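Local atomic coordinates of beta-lactamase (Nostoc sp., PDB entry 6NHS), a protein that probably hydrolyses the beta-lactam ring of penicillin-like antibiotics, as a class D serine beta-lactamase. Residues Q57-A62 against P212-F217; F115-A120 against F151-P156. All blocks are in the same frame, centred on the assembly; numbering follows the deposited sequence.

In the fold
Both contacts lie within the penicillin-binding transpeptidase-type domain, and their centres are about 15 Å apart. Along the chain the order is 57-62, 115-120, 151-156, 212-217, so contact 2 falls between the halves of contact 1. Contact 1 ties the loop before helix 65-76 to strand 213-223 of the antiparallel sheet. Contact 2 joins helix 113-123 to the short helix 151-154 in the helical part. Both touch 57-62: Trp216 meets it from the sheet, Ala62 N lies 3.1 Å from Trp152 O, a probable hydrogen bond, and Leu60 packs on the backbone of 153-155. A probable SxxK motif, Ser63 to Lys66, lies at the start of helix 65-76, Ser63 just before it.

Contact 1: residues Q57-A62 against P212-F217; sequences QSFLPA and PNIGWF. With FMT (formic acid), chain G.
Phe59 and Ile214 have CA atoms 7.5 Å apart, and Pro61 and Trp216 7.8 Å, the nearest CA pairs as the irregular segment 57-62 passes over strand residues 213-217. The Trp216 indole provides the polar link. Its NE1 donates to Leu60 O at 2.8 Å, with a nearly straight N-H...O angle of 168°. The acceptor sits at the indole edge, in the ring plane. Pro61 points its CB away from the strand and meets Trp216 through its carbonyl: Trp216 CD1 lies 3.4 Å from Pro61 O, which is hydrogen-bonded to Thr64 OG1.

The other contacts between the segments are apolar. The CD1 methyl of Ile214 touches Phe59 CD1 at 3.6 Å, and the two side chains cross at about a right angle. The backbone puts Phe59 CB against CZ2 of the Trp216 indole, at 3.8 Å. With CG anti to the carbonyl carbon (chi1 -54°), the Phe59 ring is directed to Ile214. Asn233 of strand 226-236 touches all three side chains.

The arrangement joins the central sheet to the loop before the probable SxxK motif at the start of helix 65-76, in the serine beta-lactamase and penicillin-binding protein fold.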
ATOM      1  N   GLN A  57      -5.222  -9.658  11.552  1.00 35.59           N
ATOM      2  CA  GLN A  57      -6.372 -10.038  10.744  1.00 36.94           C
ATOM      3  C   GLN A  57      -6.125  -9.673   9.288  1.00 33.68           C
ATOM      4  O   GLN A  57      -5.464  -8.676   8.989  1.00 28.64           O
ATOM      5  CB  GLN A  57      -7.642  -9.353  11.252  1.00 38.56           C
ATOM      6  CG  GLN A  57      -8.090  -9.849  12.619  1.00 46.84           C
ATOM      7  CD  GLN A  57      -9.240  -9.039  13.189  1.00 54.49           C
ATOM      8  OE1 GLN A  57      -9.775  -8.142  12.532  1.00 54.62           O
ATOM      9  NE2 GLN A  57      -9.623  -9.350  14.423  1.00 59.00           N
ATOM     10  N   SER A  58      -6.662 -10.493   8.384  1.00 33.94           N
ATOM     11  CA  SER A  58      -6.442 -10.326   6.950  1.00 33.21           C
ATOM     12  C   SER A  58      -7.542  -9.478   6.327  1.00 31.58           C
ATOM     13  O   SER A  58      -8.717  -9.608   6.686  1.00 32.10           O
ATOM     14  CB  SER A  58      -6.396 -11.686   6.246  1.00 35.28           C
ATOM     15  OG  SER A  58      -5.328 -12.468   6.733  1.00 41.98           O
ATOM     16  N   PHE A  59      -7.153  -8.631   5.372  1.00 28.21           N
ATOM     17  CA  PHE A  59      -8.079  -7.780   4.636  1.00 29.46           C
ATOM     18  C   PHE A  59      -7.653  -7.721   3.176  1.00 28.05           C
ATOM     19  O   PHE A  59      -6.478  -7.906   2.853  1.00 30.59           O
ATOM     20  CB  PHE A  59      -8.130  -6.356   5.210  1.00 26.64           C
ATOM     21  CG  PHE A  59      -8.430  -6.305   6.683  1.00 29.70           C
ATOM     22  CD1 PHE A  59      -9.735  -6.206   7.132  1.00 29.67           C
ATOM     23  CD2 PHE A  59      -7.405  -6.356   7.618  1.00 29.30           C
ATOM     24  CE1 PHE A  59     -10.015  -6.155   8.494  1.00 30.85           C
ATOM     25  CE2 PHE A  59      -7.679  -6.314   8.974  1.00 29.34           C
ATOM     26  CZ  PHE A  59      -8.986  -6.212   9.413  1.00 29.88           C
ATOM     27  N   LEU A  60      -8.622  -7.470   2.298  1.00 28.23           N
ATOM     28  CA  LEU A  60      -8.317  -7.139   0.913  1.00 31.30           C
ATOM     29  C   LEU A  60      -7.297  -6.002   0.866  1.00 30.45           C
ATOM     30  O   LEU A  60      -7.481  -4.989   1.550  1.00 32.11           O
ATOM     31  CB  LEU A  60      -9.584  -6.715   0.167  1.00 30.66           C
ATOM     32  CG  LEU A  60     -10.645  -7.790  -0.044  1.00 34.19           C
ATOM     33  CD1 LEU A  60     -11.952  -7.154  -0.510  1.00 33.36           C
ATOM     34  CD2 LEU A  60     -10.139  -8.793  -1.071  1.00 35.42           C
ATOM     35  N   PRO A  61      -6.224  -6.131   0.082  1.00 30.04           N
ATOM     36  CA  PRO A  61      -5.222  -5.054   0.052  1.00 29.05           C
ATOM     37  C   PRO A  61      -5.687  -3.812  -0.685  1.00 29.09           C
ATOM     38  O   PRO A  61      -5.205  -2.713  -0.376  1.00 26.17           O
ATOM     39  CB  PRO A  61      -4.019  -5.708  -0.646  1.00 28.64           C
ATOM     40  CG  PRO A  61      -4.579  -6.849  -1.393  1.00 29.65           C
ATOM     41  CD  PRO A  61      -5.767  -7.336  -0.626  1.00 32.15           C
ATOM     42  N   ALA A  62      -6.607  -3.956  -1.642  1.00 29.79           N
ATOM     43  CA  ALA A  62      -7.054  -2.855  -2.485  1.00 29.73           C
ATOM     44  C   ALA A  62      -5.847  -2.139  -3.077  1.00 27.27           C
ATOM     45  O   ALA A  62      -4.873  -2.788  -3.471  1.00 28.67           O
ATOM     46  CB  ALA A  62      -7.944  -1.885  -1.700  1.00 30.52           C
ATOM     47  N   PRO A 212     -18.104  -3.830   6.783  1.00 48.43           N
ATOM     48  CA  PRO A 212     -17.842  -2.439   6.396  1.00 46.96           C
ATOM     49  C   PRO A 212     -16.679  -2.305   5.417  1.00 45.44           C
ATOM     50  O   PRO A 212     -15.871  -3.228   5.312  1.00 40.91           O
ATOM     51  CB  PRO A 212     -17.503  -1.769   7.729  1.00 47.91           C
ATOM     52  CG  PRO A 212     -16.931  -2.860   8.549  1.00 47.70           C
ATOM     53  CD  PRO A 212     -17.716  -4.091   8.179  1.00 47.66           C
ATOM     54  N   ASN A 213     -16.614  -1.189   4.696  1.00 38.79           N
ATOM     55  CA  ASN A 213     -15.452  -0.930   3.859  1.00 38.52           C
ATOM     56  C   ASN A 213     -14.195  -0.898   4.721  1.00 37.75           C
ATOM     57  O   ASN A 213     -14.241  -0.584   5.912  1.00 39.29           O
ATOM     58  CB  ASN A 213     -15.603   0.397   3.112  1.00 38.27           C
ATOM     59  CG  ASN A 213     -16.690   0.362   2.051  1.00 38.92           C
ATOM     60  OD1 ASN A 213     -16.910   1.349   1.363  1.00 39.32           O
ATOM     61  ND2 ASN A 213     -17.368  -0.773   1.909  1.00 40.48           N
ATOM     62  N   ILE A 214     -13.060  -1.226   4.114  1.00 36.65           N
ATOM     63  CA  ILE A 214     -11.781  -1.272   4.813  1.00 35.79           C
ATOM     64  C   ILE A 214     -10.888  -0.171   4.259  1.00 34.48           C
ATOM     65  O   ILE A 214     -10.727  -0.049   3.039  1.00 33.77           O
ATOM     66  CB  ILE A 214     -11.111  -2.649   4.672  1.00 34.82           C
ATOM     67  CG1 ILE A 214     -12.000  -3.734   5.285  1.00 35.39           C
ATOM     68  CG2 ILE A 214      -9.719  -2.641   5.301  1.00 34.23           C
ATOM     69  CD1 ILE A 214     -12.215  -3.579   6.779  1.00 34.47           C
ATOM     70  N   GLY A 215     -10.309   0.625   5.152  1.00 32.76           N
ATOM     71  CA  GLY A 215      -9.384   1.685   4.781  1.00 29.46           C
ATOM     72  C   GLY A 215      -7.953   1.298   5.158  1.00 30.96           C
ATOM     73  O   GLY A 215      -7.726   0.739   6.225  1.00 30.36           O
ATOM     74  N   TRP A 216      -7.017   1.617   4.275  1.00 29.10           N
ATOM     75  CA  TRP A 216      -5.604   1.360   4.513  1.00 30.76           C
ATOM     76  C   TRP A 216      -4.793   2.641   4.357  1.00 29.89           C
ATOM     77  O   TRP A 216      -5.107   3.497   3.525  1.00 29.93           O
ATOM     78  CB  TRP A 216      -5.011   0.375   3.515  1.00 28.16           C
ATOM     79  CG  TRP A 216      -5.328  -1.077   3.592  1.00 28.15           C
ATOM     80  CD1 TRP A 216      -6.181  -1.768   2.781  1.00 26.72           C
ATOM     81  CD2 TRP A 216      -4.708  -2.047   4.440  1.00 27.98           C
ATOM     82  NE1 TRP A 216      -6.157  -3.104   3.093  1.00 25.79           N
ATOM     83  CE2 TRP A 216      -5.262  -3.304   4.111  1.00 27.36           C
ATOM     84  CE3 TRP A 216      -3.759  -1.972   5.469  1.00 26.75           C
ATOM     85  CZ2 TRP A 216      -4.899  -4.481   4.775  1.00 28.09           C
ATOM     86  CZ3 TRP A 216      -3.394  -3.144   6.123  1.00 26.61           C
ATOM     87  CH2 TRP A 216      -3.969  -4.382   5.774  1.00 27.12           C
ATOM     88  N   PHE A 217      -3.702   2.728   5.120  1.00 28.82           N
ATOM     89  CA  PHE A 217      -2.566   3.575   4.759  1.00 28.57           C
ATOM     90  C   PHE A 217      -1.314   2.860   5.248  1.00 31.73           C
ATOM     91  O   PHE A 217      -1.157   2.654   6.456  1.00 27.84           O
ATOM     92  CB  PHE A 217      -2.680   4.977   5.369  1.00 28.85           C
ATOM     93  CG  PHE A 217      -1.628   5.952   4.880  1.00 30.76           C
ATOM     94  CD1 PHE A 217      -1.317   6.045   3.528  1.00 32.19           C
ATOM     95  CD2 PHE A 217      -0.965   6.785   5.771  1.00 34.16           C
ATOM     96  CE1 PHE A 217      -0.354   6.944   3.074  1.00 34.33           C
ATOM     97  CE2 PHE A 217      -0.006   7.697   5.322  1.00 33.28           C
ATOM     98  CZ  PHE A 217       0.297   7.773   3.974  1.00 33.64           C
TER
HETATM   99  C   FMT G 306      -5.458 -14.642   9.752  1.00 71.09           C
HETATM  100  O1  FMT G 306      -6.273 -15.034   8.920  1.00 70.68           O
HETATM  101  O2  FMT G 306      -4.525 -13.886   9.489  1.00 70.34           O

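Contact 2: residues F115-A120 against F151-P156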
ATOM      1  N   PHE A 115      -4.907   1.310 -14.928  1.00 22.71           N
ATOM      2  CA  PHE A 115      -3.488   1.216 -15.265  1.00 20.21           C
ATOM      3  C   PHE A 115      -2.878  -0.051 -14.675  1.00 23.46           C
ATOM      4  O   PHE A 115      -2.190  -0.814 -15.366  1.00 20.94           O
ATOM      5  CB  PHE A 115      -2.768   2.470 -14.751  1.00 20.54           C
ATOM      6  CG  PHE A 115      -1.312   2.572 -15.151  1.00 20.14           C
ATOM      7  CD1 PHE A 115      -0.320   1.945 -14.407  1.00 22.64           C
ATOM      8  CD2 PHE A 115      -0.932   3.342 -16.244  1.00 20.33           C
ATOM      9  CE1 PHE A 115       1.021   2.055 -14.768  1.00 22.52           C
ATOM     10  CE2 PHE A 115       0.403   3.464 -16.601  1.00 21.25           C
ATOM     11  CZ  PHE A 115       1.377   2.823 -15.867  1.00 21.74           C
ATOM     12  N   TYR A 116      -3.154  -0.313 -13.399  1.00 24.22           N
ATOM     13  CA  TYR A 116      -2.580  -1.480 -12.745  1.00 24.11           C
ATOM     14  C   TYR A 116      -3.253  -2.775 -13.170  1.00 24.87           C
ATOM     15  O   TYR A 116      -2.639  -3.841 -13.058  1.00 23.56           O
ATOM     16  CB  TYR A 116      -2.645  -1.283 -11.234  1.00 22.47           C
ATOM     17  CG  TYR A 116      -1.520  -0.402 -10.755  1.00 23.80           C
ATOM     18  CD1 TYR A 116      -0.329  -0.958 -10.322  1.00 22.61           C
ATOM     19  CD2 TYR A 116      -1.633   0.983 -10.780  1.00 23.96           C
ATOM     20  CE1 TYR A 116       0.711  -0.167  -9.898  1.00 24.42           C
ATOM     21  CE2 TYR A 116      -0.592   1.789 -10.362  1.00 23.72           C
ATOM     22  CZ  TYR A 116       0.578   1.205  -9.919  1.00 25.68           C
ATOM     23  OH  TYR A 116       1.623   1.985  -9.488  1.00 24.78           O
ATOM     24  N   GLN A 117      -4.488  -2.715 -13.671  1.00 22.57           N
ATOM     25  CA  GLN A 117      -5.088  -3.914 -14.243  1.00 26.11           C
ATOM     26  C   GLN A 117      -4.387  -4.314 -15.538  1.00 26.52           C
ATOM     27  O   GLN A 117      -4.201  -5.508 -15.807  1.00 24.62           O
ATOM     28  CB  GLN A 117      -6.581  -3.697 -14.467  1.00 26.49           C
ATOM     29  CG  GLN A 117      -7.389  -3.668 -13.169  1.00 27.19           C
ATOM     30  CD  GLN A 117      -8.853  -3.364 -13.416  1.00 30.19           C
ATOM     31  OE1 GLN A 117      -9.190  -2.383 -14.079  1.00 27.72           O
ATOM     32  NE2 GLN A 117      -9.729  -4.217 -12.907  1.00 30.00           N
ATOM     33  N   VAL A 118      -3.984  -3.334 -16.354  1.00 23.93           N
ATOM     34  CA  VAL A 118      -3.177  -3.647 -17.535  1.00 22.36           C
ATOM     35  C   VAL A 118      -1.867  -4.303 -17.114  1.00 22.72           C
ATOM     36  O   VAL A 118      -1.451  -5.319 -17.683  1.00 24.76           O
ATOM     37  CB  VAL A 118      -2.919  -2.380 -18.375  1.00 26.13           C
ATOM     38  CG1 VAL A 118      -1.976  -2.702 -19.540  1.00 27.00           C
ATOM     39  CG2 VAL A 118      -4.227  -1.786 -18.887  1.00 25.21           C
ATOM     40  N   LEU A 119      -1.201  -3.731 -16.103  1.00 21.13           N
ATOM     41  CA  LEU A 119       0.073  -4.288 -15.653  1.00 24.42           C
ATOM     42  C   LEU A 119      -0.086  -5.740 -15.224  1.00 23.39           C
ATOM     43  O   LEU A 119       0.722  -6.597 -15.597  1.00 22.19           O
ATOM     44  CB  LEU A 119       0.640  -3.458 -14.502  1.00 24.65           C
ATOM     45  CG  LEU A 119       1.012  -1.996 -14.790  1.00 25.32           C
ATOM     46  CD1 LEU A 119       1.641  -1.375 -13.551  1.00 24.16           C
ATOM     47  CD2 LEU A 119       1.973  -1.889 -15.978  1.00 21.67           C
ATOM     48  N   ALA A 120      -1.146  -6.038 -14.465  1.00 22.85           N
ATOM     49  CA  ALA A 120      -1.354  -7.396 -13.972  1.00 25.60           C
ATOM     50  C   ALA A 120      -1.610  -8.371 -15.112  1.00 26.78           C
ATOM     51  O   ALA A 120      -1.098  -9.496 -15.096  1.00 28.90           O
ATOM     52  CB  ALA A 120      -2.514  -7.415 -12.976  1.00 24.61           C
ATOM     53  N   PHE A 151      -7.849  -9.809  -8.433  1.00 28.11           N
ATOM     54  CA  PHE A 151      -7.697 -10.630  -7.232  1.00 27.04           C
ATOM     55  C   PHE A 151      -7.382  -9.793  -5.995  1.00 28.09           C
ATOM     56  O   PHE A 151      -7.688 -10.215  -4.875  1.00 30.62           O
ATOM     57  CB  PHE A 151      -6.619 -11.696  -7.442  1.00 26.62           C
ATOM     58  CG  PHE A 151      -5.256 -11.140  -7.774  1.00 26.18           C
ATOM     59  CD1 PHE A 151      -4.372 -10.780  -6.766  1.00 25.83           C
ATOM     60  CD2 PHE A 151      -4.855 -10.990  -9.099  1.00 25.49           C
ATOM     61  CE1 PHE A 151      -3.114 -10.271  -7.070  1.00 26.80           C
ATOM     62  CE2 PHE A 151      -3.595 -10.490  -9.410  1.00 26.60           C
ATOM     63  CZ  PHE A 151      -2.726 -10.126  -8.395  1.00 25.14           C
ATOM     64  N   TRP A 152      -6.782  -8.615  -6.165  1.00 26.61           N
ATOM     65  CA  TRP A 152      -6.461  -7.765  -5.023  1.00 29.10           C
ATOM     66  C   TRP A 152      -7.590  -6.803  -4.672  1.00 31.73           C
ATOM     67  O   TRP A 152      -7.534  -6.158  -3.618  1.00 30.94           O
ATOM     68  CB  TRP A 152      -5.169  -6.975  -5.288  1.00 25.56           C
ATOM     69  CG  TRP A 152      -5.299  -5.932  -6.360  1.00 25.07           C
ATOM     70  CD1 TRP A 152      -5.575  -4.610  -6.177  1.00 26.68           C
ATOM     71  CD2 TRP A 152      -5.170  -6.122  -7.780  1.00 26.64           C
ATOM     72  NE1 TRP A 152      -5.625  -3.964  -7.387  1.00 27.81           N
ATOM     73  CE2 TRP A 152      -5.380  -4.867  -8.389  1.00 27.96           C
ATOM     74  CE3 TRP A 152      -4.894  -7.230  -8.591  1.00 25.98           C
ATOM     75  CZ2 TRP A 152      -5.317  -4.683  -9.772  1.00 27.48           C
ATOM     76  CZ3 TRP A 152      -4.835  -7.050  -9.969  1.00 26.93           C
ATOM     77  CH2 TRP A 152      -5.047  -5.788 -10.544  1.00 26.31           C
ATOM     78  N   LEU A 153      -8.610  -6.702  -5.525  1.00 30.05           N
ATOM     79  CA  LEU A 153      -9.766  -5.836  -5.318  1.00 32.12           C
ATOM     80  C   LEU A 153     -10.975  -6.587  -4.781  1.00 34.56           C
ATOM     81  O   LEU A 153     -11.697  -6.067  -3.926  1.00 34.50           O
ATOM     82  CB  LEU A 153     -10.150  -5.154  -6.634  1.00 34.51           C
ATOM     83  CG  LEU A 153      -9.051  -4.333  -7.307  1.00 35.88           C
ATOM     84  CD1 LEU A 153      -9.398  -4.049  -8.770  1.00 37.06           C
ATOM     85  CD2 LEU A 153      -8.848  -3.044  -6.544  1.00 36.38           C
ATOM     86  N   GLU A 154     -11.220  -7.795  -5.281  1.00 32.60           N
ATOM     87  CA  GLU A 154     -12.370  -8.581  -4.871  1.00 37.40           C
ATOM     88  C   GLU A 154     -11.996  -9.855  -4.134  1.00 35.07           C
ATOM     89  O   GLU A 154     -12.886 -10.510  -3.580  1.00 36.63           O
ATOM     90  CB  GLU A 154     -13.224  -8.949  -6.094  1.00 41.12           C
ATOM     91  CG  GLU A 154     -13.668  -7.759  -6.910  1.00 48.29           C
ATOM     92  CD  GLU A 154     -14.364  -8.162  -8.198  1.00 55.09           C
ATOM     93  OE1 GLU A 154     -14.552  -9.379  -8.422  1.00 56.57           O
ATOM     94  OE2 GLU A 154     -14.719  -7.259  -8.984  1.00 57.96           O
ATOM     95  N   GLY A 155     -10.718 -10.223  -4.110  1.00 35.18           N
ATOM     96  CA  GLY A 155     -10.297 -11.478  -3.529  1.00 32.76           C
ATOM     97  C   GLY A 155      -9.846 -12.426  -4.620  1.00 30.25           C
ATOM     98  O   GLY A 155     -10.102 -12.197  -5.804  1.00 31.86           O
ATOM     99  N   PRO A 156      -9.200 -13.537  -4.248  1.00 30.38           N
ATOM    100  CA  PRO A 156      -9.038 -14.005  -2.868  1.00 29.87           C
ATOM    101  C   PRO A 156      -7.822 -13.464  -2.118  1.00 31.01           C
ATOM    102  O   PRO A 156      -7.620 -13.871  -0.976  1.00 31.29           O
ATOM    103  CB  PRO A 156      -8.912 -15.520  -3.043  1.00 31.28           C
ATOM    104  CG  PRO A 156      -8.217 -15.670  -4.357  1.00 29.97           C
ATOM    105  CD  PRO A 156      -8.704 -14.525  -5.227  1.00 29.92           C
TER
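Ala120 and Trp152 make the main apolar contact between helix 113-123 and the short, weakly bonded helix 151-154. Ala120 CB lies 3.8 Å from CZ3 of the Trp152 indole and almost as near to CH2. Trp152 CG stands between its backbone N and carbonyl carbon (chi1 68°), and the indole reaches across to the longer helix with its six-membered ring leading. Gln117 adds its aliphatic part: CG is 4.1 Å from Trp152 CZ2. The amide plane stands 83° from the indole plane, so the two groups are not stacked.

The polar side-chain ends here are bonded to partners outside the contact. Gln117 NE2 passes 4.2 Å from Leu153 CD1 but is hydrogen-bonded to Asp149 O, just before the short helix. Tyr116 OH is bonded to Ser70 OG of helix 65-76. Tyr116 O is 4.0 Å from Trp152 CH2, a van der Waals contact, while the same oxygen accepts the helical bond from Ala120 N.

Aromatic packing supports the indole within its own segment and beyond. Trp152 CE3 lies over the centre of the Phe151 ring, 3.5 Å above its plane. Phe65, within the probable SxxK motif, stacks on Trp152.

The chemistry is thus mostly dispersion between a large ring and small or aliphatic groups. The contact depends on shape, and the polar ends of Gln117 and Tyr116 are engaged by residues outside it.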